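Local coordinates for tail fiber protein (Acinetobacter phage AM24, PDB 5W5P), which probably recognises, and may degrade, the capsular polysaccharide of its Acinetobacter host as the trimeric tailspike of the phage, at residues N336-N341 and N372-A377; A379-V384 and W412-R417. One frame throughout, in Å; residues are numbered along the deposited sequence.

Contact 1. Residues N336-N341 and N372-A377; sequences NYFEGN and NQFGAA
Phe338 and Phe374 lie side by side on one face of two parallel strands, 337-339 and 373-375, successive rungs of the parallel beta-helix. Their planes are only 8° apart, but the rings are slid so that they barely overlap; the closest atoms are Phe338 CD2 and Phe374 CD1, 3.6 Å apart. In both residues CG stands anti to the carbonyl carbon (chi1 -57°), a shared rotamer that starts the two rings in the same direction; Phe322 meets the Phe338 ring edge-to-face. The backbone bonds between these rungs include Phe338 N to Gln373 O at 3.0 Å.

Asn336 and Asn372, one position before Tyr337 and Gln373, repeat the side-by-side arrangement, their amide planes 20° apart. Asn372 OD1 accepts Asn336 N at 2.9 Å, from above its carbonyl plane, and takes a second, weak bond from Asn336 ND2. The amide ends also reach further: Asn336 ND2 to Cys311 O, Asn372 ND2 to Asn411 OD1. On the opposite face of the strands Tyr337 and Gln373 both pack on Val308 of a second subunit.

The other end is looser and wetter. Glycine suits position 375, where a side chain would run into Phe338 O, and position 340, where phi is positive. Gly340 N still bonds Gly375 O at 2.8 Å, but beyond it water takes over: one molecule joins Asn341 N and ND2 to Gly375 O, another lies 2.9 Å from Ala377 N and bridges it to Asn341 O. The chemistry thus changes along the pair, from direct backbone and amide hydrogen bonds beside barely overlapping phenyl rings, consistent with holding the register of the rungs, to water-mediated bonds toward Asn341 and Ala377.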
ATOM      1  N   ASN A 336      -9.722   0.950  -1.173  1.00 37.40           N
ATOM      2  CA  ASN A 336     -10.652   0.586  -2.230  1.00 37.39           C
ATOM      3  C   ASN A 336     -11.735   1.650  -2.389  1.00 37.53           C
ATOM      4  O   ASN A 336     -12.014   2.440  -1.483  1.00 39.28           O
ATOM      5  CB  ASN A 336     -11.286  -0.774  -1.949  1.00 38.15           C
ATOM      6  CG  ASN A 336     -10.314  -1.911  -2.157  1.00 39.02           C
ATOM      7  OD1 ASN A 336      -9.780  -2.091  -3.254  1.00 39.07           O
ATOM      8  ND2 ASN A 336     -10.054  -2.671  -1.095  1.00 36.61           N
ATOM      9  N   TYR A 337     -12.341   1.663  -3.574  1.00 35.08           N
ATOM     10  CA  TYR A 337     -13.398   2.601  -3.933  1.00 35.96           C
ATOM     11  C   TYR A 337     -14.638   1.780  -4.267  1.00 38.36           C
ATOM     12  O   TYR A 337     -14.702   1.141  -5.325  1.00 39.11           O
ATOM     13  CB  TYR A 337     -12.956   3.477  -5.109  1.00 37.84           C
ATOM     14  CG  TYR A 337     -13.969   4.486  -5.623  1.00 42.03           C
ATOM     15  CD1 TYR A 337     -15.027   4.089  -6.434  1.00 42.53           C
ATOM     16  CD2 TYR A 337     -13.836   5.842  -5.343  1.00 40.97           C
ATOM     17  CE1 TYR A 337     -15.938   5.000  -6.918  1.00 42.06           C
ATOM     18  CE2 TYR A 337     -14.744   6.766  -5.831  1.00 39.78           C
ATOM     19  CZ  TYR A 337     -15.793   6.339  -6.619  1.00 43.60           C
ATOM     20  OH  TYR A 337     -16.703   7.248  -7.111  1.00 38.21           O
ATOM     21  N   PHE A 338     -15.609   1.783  -3.359  1.00 38.96           N
ATOM     22  CA  PHE A 338     -16.893   1.133  -3.568  1.00 35.06           C
ATOM     23  C   PHE A 338     -17.973   2.189  -3.752  1.00 43.91           C
ATOM     24  O   PHE A 338     -18.025   3.169  -3.000  1.00 46.47           O
ATOM     25  CB  PHE A 338     -17.248   0.227  -2.391  1.00 34.82           C
ATOM     26  CG  PHE A 338     -16.228  -0.830  -2.105  1.00 34.13           C
ATOM     27  CD1 PHE A 338     -16.192  -1.995  -2.856  1.00 36.11           C
ATOM     28  CD2 PHE A 338     -15.314  -0.673  -1.072  1.00 33.75           C
ATOM     29  CE1 PHE A 338     -15.255  -2.983  -2.590  1.00 33.44           C
ATOM     30  CE2 PHE A 338     -14.377  -1.654  -0.797  1.00 33.23           C
ATOM     31  CZ  PHE A 338     -14.345  -2.811  -1.557  1.00 34.72           C
ATOM     32  N   GLU A 339     -18.832   1.987  -4.752  1.00 39.31           N
ATOM     33  CA  GLU A 339     -19.880   2.956  -5.064  1.00 42.04           C
ATOM     34  C   GLU A 339     -21.083   2.244  -5.664  1.00 45.85           C
ATOM     35  O   GLU A 339     -20.973   1.644  -6.738  1.00 47.25           O
ATOM     36  CB  GLU A 339     -19.364   4.028  -6.028  1.00 43.55           C
ATOM     37  CG  GLU A 339     -20.386   5.103  -6.362  1.00 46.06           C
ATOM     38  CD  GLU A 339     -20.897   5.824  -5.127  1.00 51.24           C
ATOM     39  OE1 GLU A 339     -20.076   6.155  -4.245  1.00 53.63           O
ATOM     40  OE2 GLU A 339     -22.119   6.065  -5.037  1.00 56.55           O
ATOM     41  N   GLY A 340     -22.222   2.320  -4.975  1.00 46.72           N
ATOM     42  CA  GLY A 340     -23.501   1.864  -5.490  1.00 42.29           C
ATOM     43  C   GLY A 340     -23.542   0.443  -6.012  1.00 42.87           C
ATOM     44  O   GLY A 340     -23.898   0.219  -7.172  1.00 45.26           O
ATOM     45  N   ASN A 341     -23.196  -0.525  -5.167  1.00 42.31           N
ATOM     46  CA  ASN A 341     -23.138  -1.927  -5.558  1.00 40.04           C
ATOM     47  C   ASN A 341     -24.396  -2.644  -5.079  1.00 40.13           C
ATOM     48  O   ASN A 341     -24.663  -2.688  -3.874  1.00 43.91           O
ATOM     49  CB  ASN A 341     -21.881  -2.583  -4.986  1.00 40.23           C
ATOM     50  CG  ASN A 341     -20.607  -1.921  -5.479  1.00 41.77           C
ATOM     51  OD1 ASN A 341     -20.240  -2.064  -6.645  1.00 40.61           O
ATOM     52  ND2 ASN A 341     -19.929  -1.189  -4.597  1.00 36.20           N
ATOM     53  N   ASN A 372     -10.781   2.745   3.052  1.00 39.93           N
ATOM     54  CA  ASN A 372     -11.765   2.381   2.044  1.00 38.35           C
ATOM     55  C   ASN A 372     -12.958   3.327   2.101  1.00 40.79           C
ATOM     56  O   ASN A 372     -13.293   3.870   3.157  1.00 46.28           O
ATOM     57  CB  ASN A 372     -12.240   0.942   2.247  1.00 35.21           C
ATOM     58  CG  ASN A 372     -11.103  -0.053   2.212  1.00 34.15           C
ATOM     59  OD1 ASN A 372     -10.678  -0.481   1.142  1.00 34.41           O
ATOM     60  ND2 ASN A 372     -10.597  -0.423   3.383  1.00 34.17           N
ATOM     61  N   GLN A 373     -13.597   3.529   0.953  1.00 39.14           N
ATOM     62  CA  GLN A 373     -14.889   4.202   0.894  1.00 39.75           C
ATOM     63  C   GLN A 373     -15.952   3.172   0.556  1.00 38.50           C
ATOM     64  O   GLN A 373     -15.925   2.578  -0.526  1.00 39.06           O
ATOM     65  CB  GLN A 373     -14.915   5.330  -0.134  1.00 40.11           C
ATOM     66  CG  GLN A 373     -16.314   5.882  -0.361  1.00 39.73           C
ATOM     67  CD  GLN A 373     -16.396   6.816  -1.553  1.00 42.68           C
ATOM     68  OE1 GLN A 373     -16.761   6.403  -2.657  1.00 44.01           O
ATOM     69  NE2 GLN A 373     -16.080   8.086  -1.333  1.00 39.44           N
ATOM     70  N   PHE A 374     -16.877   2.962   1.484  1.00 36.75           N
ATOM     71  CA  PHE A 374     -17.999   2.057   1.270  1.00 39.57           C
ATOM     72  C   PHE A 374     -19.241   2.873   0.915  1.00 44.68           C
ATOM     73  O   PHE A 374     -20.143   3.084   1.729  1.00 36.64           O
ATOM     74  CB  PHE A 374     -18.231   1.201   2.508  1.00 35.16           C
ATOM     75  CG  PHE A 374     -17.037   0.394   2.935  1.00 34.49           C
ATOM     76  CD1 PHE A 374     -16.662  -0.741   2.236  1.00 34.11           C
ATOM     77  CD2 PHE A 374     -16.311   0.754   4.062  1.00 43.03           C
ATOM     78  CE1 PHE A 374     -15.569  -1.498   2.641  1.00 38.57           C
ATOM     79  CE2 PHE A 374     -15.214   0.005   4.475  1.00 43.04           C
ATOM     80  CZ  PHE A 374     -14.842  -1.123   3.761  1.00 39.40           C
ATOM     81  N   GLY A 375     -19.264   3.347  -0.332  1.00 42.50           N
ATOM     82  CA  GLY A 375     -20.390   4.119  -0.825  1.00 38.38           C
ATOM     83  C   GLY A 375     -21.558   3.234  -1.212  1.00 42.86           C
ATOM     84  O   GLY A 375     -21.523   2.567  -2.250  1.00 43.17           O
ATOM     85  N   ALA A 376     -22.600   3.221  -0.388  1.00 44.40           N
ATOM     86  CA  ALA A 376     -23.683   2.264  -0.545  1.00 43.21           C
ATOM     87  C   ALA A 376     -24.749   2.780  -1.499  1.00 46.22           C
ATOM     88  O   ALA A 376     -25.007   3.986  -1.589  1.00 45.04           O
ATOM     89  CB  ALA A 376     -24.323   1.948   0.807  1.00 39.30           C
ATOM     90  N   ALA A 377     -25.366   1.849  -2.222  1.00 45.97           N
ATOM     91  CA  ALA A 377     -26.644   2.134  -2.848  1.00 41.34           C
ATOM     92  C   ALA A 377     -27.677   2.443  -1.769  1.00 42.70           C
ATOM     93  O   ALA A 377     -27.529   2.063  -0.604  1.00 44.17           O
ATOM     94  CB  ALA A 377     -27.103   0.952  -3.699  1.00 41.61           C
TER
HETATM   95  O   HOH W   1     -21.321  -0.163  -2.529  1.00 43.85           O
HETATM   96  O   HOH W   2     -24.571  -0.964  -2.017  1.00 53.39           O

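Contact 2. Residues A379-V384 and W412-R417; sequences AYKADV and WTNAYR
Tyr416 and Val384 run side by side, pointing the same way, with Val384 CA over one face of the phenol ring, offset toward its rim. Val384 CA sits 3.8 Å from the ring centroid and 22° off its normal, a CH-pi contact, while CG1 reaches the far end of the ring, 3.8 Å from Tyr416 CZ. Tyr416 CB points toward the 379-384 loop, CG stands anti to the backbone N (chi1 -167°), and Lys381 O lies at the edge of the ring. A large flat side chain suits this place because it can meet backbone and methyl groups together; Arg439 adds a cation-pi contact.

The direct hydrogen bond between the segments is made by the same residue: Tyr416 N donates to Tyr380 O at 3.1 Å.

Lys381 and Asn414 cross obliquely. The extended lysine chain passes with CG 3.3 Å from Asn414 O and CE 3.5 Å from Asn414 ND2, so its methylenes do the touching. The amide oxygen, OD1, is used by Ala376 N. Nearby, Thr413 OG1 accepts Ala415 N at 3.2 Å in an ST turn, which bends the chain as it leaves its strand.

Arg417 presents the edge of its guanidinium to Val384 O, and a water in that plane, 3.1 Å from NH1, bridges the two; NH2 is held by Arg439 O. Beyond this contact, Asp383 bonds Lys350 and Tyr380 OH bonds Asn342. Across it, Tyr416 supplies both the direct hydrogen bond and the CH-pi contact, Lys381 takes part through CG and CE, and Arg417 through NH1 and its water.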
ATOM      1  N   ALA A 379     -30.347   1.210  -1.037  1.00 53.31           N
ATOM      2  CA  ALA A 379     -31.008   0.054  -0.448  1.00 51.92           C
ATOM      3  C   ALA A 379     -30.352  -0.421   0.843  1.00 50.80           C
ATOM      4  O   ALA A 379     -31.010  -1.100   1.640  1.00 50.10           O
ATOM      5  CB  ALA A 379     -31.034  -1.092  -1.458  1.00 50.79           C
ATOM      6  N   TYR A 380     -29.083  -0.091   1.073  1.00 42.21           N
ATOM      7  CA  TYR A 380     -28.346  -0.638   2.203  1.00 46.60           C
ATOM      8  C   TYR A 380     -27.974   0.412   3.238  1.00 45.35           C
ATOM      9  O   TYR A 380     -27.260   0.099   4.196  1.00 46.86           O
ATOM     10  CB  TYR A 380     -27.107  -1.379   1.701  1.00 43.20           C
ATOM     11  CG  TYR A 380     -27.502  -2.459   0.737  1.00 43.67           C
ATOM     12  CD1 TYR A 380     -28.160  -3.596   1.186  1.00 41.03           C
ATOM     13  CD2 TYR A 380     -27.269  -2.326  -0.623  1.00 46.75           C
ATOM     14  CE1 TYR A 380     -28.554  -4.582   0.316  1.00 42.92           C
ATOM     15  CE2 TYR A 380     -27.659  -3.311  -1.504  1.00 51.56           C
ATOM     16  CZ  TYR A 380     -28.306  -4.438  -1.027  1.00 48.98           C
ATOM     17  OH  TYR A 380     -28.698  -5.428  -1.897  1.00 54.91           O
ATOM     18  N   LYS A 381     -28.454   1.645   3.079  1.00 43.60           N
ATOM     19  CA  LYS A 381     -28.244   2.647   4.115  1.00 46.55           C
ATOM     20  C   LYS A 381     -29.060   2.345   5.367  1.00 46.27           C
ATOM     21  O   LYS A 381     -28.580   2.583   6.481  1.00 45.08           O
ATOM     22  CB  LYS A 381     -28.583   4.036   3.573  1.00 46.29           C
ATOM     23  CG  LYS A 381     -27.611   4.520   2.511  1.00 43.51           C
ATOM     24  CD  LYS A 381     -28.060   5.834   1.911  1.00 42.88           C
ATOM     25  CE  LYS A 381     -27.095   6.301   0.835  1.00 42.47           C
ATOM     26  NZ  LYS A 381     -27.585   7.553   0.195  1.00 46.05           N
ATOM     27  N   ALA A 382     -30.271   1.803   5.210  1.00 45.02           N
ATOM     28  CA  ALA A 382     -31.175   1.541   6.328  1.00 44.85           C
ATOM     29  C   ALA A 382     -31.472   0.057   6.527  1.00 46.64           C
ATOM     30  O   ALA A 382     -32.370  -0.286   7.306  1.00 48.91           O
ATOM     31  CB  ALA A 382     -32.486   2.306   6.138  1.00 45.27           C
ATOM     32  N   ASP A 383     -30.750  -0.826   5.845  1.00 45.32           N
ATOM     33  CA  ASP A 383     -30.935  -2.268   5.974  1.00 44.66           C
ATOM     34  C   ASP A 383     -30.199  -2.751   7.218  1.00 46.60           C
ATOM     35  O   ASP A 383     -28.966  -2.851   7.212  1.00 41.37           O
ATOM     36  CB  ASP A 383     -30.416  -2.966   4.718  1.00 45.57           C
ATOM     37  CG  ASP A 383     -30.800  -4.435   4.649  1.00 45.45           C
ATOM     38  OD1 ASP A 383     -31.096  -5.041   5.703  1.00 46.75           O
ATOM     39  OD2 ASP A 383     -30.789  -4.992   3.530  1.00 47.16           O
ATOM     40  N   VAL A 384     -30.950  -3.075   8.278  1.00 47.07           N
ATOM     41  CA  VAL A 384     -30.338  -3.476   9.546  1.00 42.59           C
ATOM     42  C   VAL A 384     -29.548  -4.769   9.413  1.00 47.57           C
ATOM     43  O   VAL A 384     -28.704  -5.065  10.265  1.00 45.25           O
ATOM     44  CB  VAL A 384     -31.398  -3.605  10.668  1.00 43.59           C
ATOM     45  CG1 VAL A 384     -32.256  -2.352  10.748  1.00 44.39           C
ATOM     46  CG2 VAL A 384     -32.265  -4.847  10.478  1.00 44.47           C
ATOM     47  N   TRP A 412     -14.494   5.066   5.363  1.00 39.55           N
ATOM     48  CA  TRP A 412     -15.672   5.914   5.211  1.00 40.32           C
ATOM     49  C   TRP A 412     -16.821   5.072   4.684  1.00 41.38           C
ATOM     50  O   TRP A 412     -16.690   4.427   3.637  1.00 40.69           O
ATOM     51  CB  TRP A 412     -15.408   7.080   4.247  1.00 41.30           C
ATOM     52  CG  TRP A 412     -16.499   8.118   4.208  1.00 41.28           C
ATOM     53  CD1 TRP A 412     -16.479   9.344   4.808  1.00 42.40           C
ATOM     54  CD2 TRP A 412     -17.764   8.027   3.529  1.00 41.47           C
ATOM     55  NE1 TRP A 412     -17.648  10.017   4.551  1.00 44.54           N
ATOM     56  CE2 TRP A 412     -18.453   9.233   3.769  1.00 41.31           C
ATOM     57  CE3 TRP A 412     -18.380   7.042   2.747  1.00 36.14           C
ATOM     58  CZ2 TRP A 412     -19.726   9.481   3.256  1.00 39.60           C
ATOM     59  CZ3 TRP A 412     -19.647   7.286   2.244  1.00 36.79           C
ATOM     60  CH2 TRP A 412     -20.307   8.497   2.500  1.00 38.73           C
ATOM     61  N   THR A 413     -17.949   5.098   5.389  1.00 41.23           N
ATOM     62  CA  THR A 413     -19.145   4.402   4.944  1.00 41.19           C
ATOM     63  C   THR A 413     -20.357   5.299   5.150  1.00 42.15           C
ATOM     64  O   THR A 413     -20.324   6.259   5.922  1.00 44.05           O
ATOM     65  CB  THR A 413     -19.346   3.068   5.684  1.00 39.44           C
ATOM     66  OG1 THR A 413     -20.343   2.287   5.013  1.00 41.46           O
ATOM     67  CG2 THR A 413     -19.784   3.306   7.131  1.00 37.32           C
ATOM     68  N   ASN A 414     -21.428   4.985   4.418  1.00 39.51           N
ATOM     69  CA  ASN A 414     -22.740   5.566   4.667  1.00 39.68           C
ATOM     70  C   ASN A 414     -23.802   4.477   4.707  1.00 42.54           C
ATOM     71  O   ASN A 414     -24.992   4.764   4.545  1.00 39.62           O
ATOM     72  CB  ASN A 414     -23.090   6.635   3.627  1.00 39.64           C
ATOM     73  CG  ASN A 414     -23.202   6.079   2.214  1.00 42.62           C
ATOM     74  OD1 ASN A 414     -22.848   4.931   1.945  1.00 42.37           O
ATOM     75  ND2 ASN A 414     -23.685   6.909   1.299  1.00 38.82           N
ATOM     76  N   ALA A 415     -23.385   3.233   4.909  1.00 37.35           N
ATOM     77  CA  ALA A 415     -24.292   2.109   5.017  1.00 37.74           C
ATOM     78  C   ALA A 415     -24.772   1.979   6.460  1.00 46.46           C
ATOM     79  O   ALA A 415     -24.342   2.713   7.354  1.00 37.44           O
ATOM     80  CB  ALA A 415     -23.605   0.831   4.539  1.00 39.13           C
ATOM     81  N   TYR A 416     -25.682   1.036   6.697  1.00 43.14           N
ATOM     82  CA  TYR A 416     -26.156   0.823   8.057  1.00 41.01           C
ATOM     83  C   TYR A 416     -25.005   0.452   8.984  1.00 42.64           C
ATOM     84  O   TYR A 416     -24.895   0.984  10.097  1.00 37.39           O
ATOM     85  CB  TYR A 416     -27.238  -0.252   8.083  1.00 41.16           C
ATOM     86  CG  TYR A 416     -27.971  -0.278   9.397  1.00 44.62           C
ATOM     87  CD1 TYR A 416     -28.922   0.686   9.698  1.00 47.61           C
ATOM     88  CD2 TYR A 416     -27.698  -1.250  10.349  1.00 43.57           C
ATOM     89  CE1 TYR A 416     -29.591   0.680  10.909  1.00 46.92           C
ATOM     90  CE2 TYR A 416     -28.362  -1.262  11.565  1.00 44.96           C
ATOM     91  CZ  TYR A 416     -29.305  -0.295  11.836  1.00 47.21           C
ATOM     92  OH  TYR A 416     -29.973  -0.301  13.036  1.00 52.61           O
ATOM     93  N   ARG A 417     -24.123  -0.437   8.536  1.00 37.13           N
ATOM     94  CA  ARG A 417     -22.987  -0.854   9.341  1.00 36.46           C
ATOM     95  C   ARG A 417     -21.774  -1.059   8.448  1.00 44.34           C
ATOM     96  O   ARG A 417     -21.893  -1.405   7.269  1.00 36.16           O
ATOM     97  CB  ARG A 417     -23.288  -2.141  10.111  1.00 36.63           C
ATOM     98  CG  ARG A 417     -23.938  -1.912  11.468  1.00 48.03           C
ATOM     99  CD  ARG A 417     -23.936  -3.187  12.292  1.00 47.63           C
ATOM    100  NE  ARG A 417     -24.532  -2.984  13.606  1.00 49.04           N
ATOM    101  CZ  ARG A 417     -25.803  -3.234  13.899  1.00 50.62           C
ATOM    102  NH1 ARG A 417     -26.625  -3.705  12.967  1.00 54.52           N
ATOM    103  NH2 ARG A 417     -26.250  -3.015  15.124  1.00 44.19           N
TER
HETATM  104  O   HOH W   3     -26.180  -4.985  10.228  1.00 45.92           O

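Overall arrangement
Followed from the N terminus, the chain leaves strand 331-339, loops out through helix 346-349 and strand 353-354, and returns along strand 365-375, where contact 1 closes this turn of the beta-helix. It then runs into the 379-384 loop, passes strands 389-390 and 407-409, and reaches strand 412-413, after which contact 2 closes the next excursion. The two closures follow in series, neither nesting nor crossing, and their centres are 11 Å apart. They meet where strands 365-375 and 412-413 are neighbours, through probable bonds from Phe374 N to Trp412 O and from Trp412 N to Asn372 O. Contact 1 joins rung to rung, whereas contact 2 ties a loop to the turn beyond the next rung.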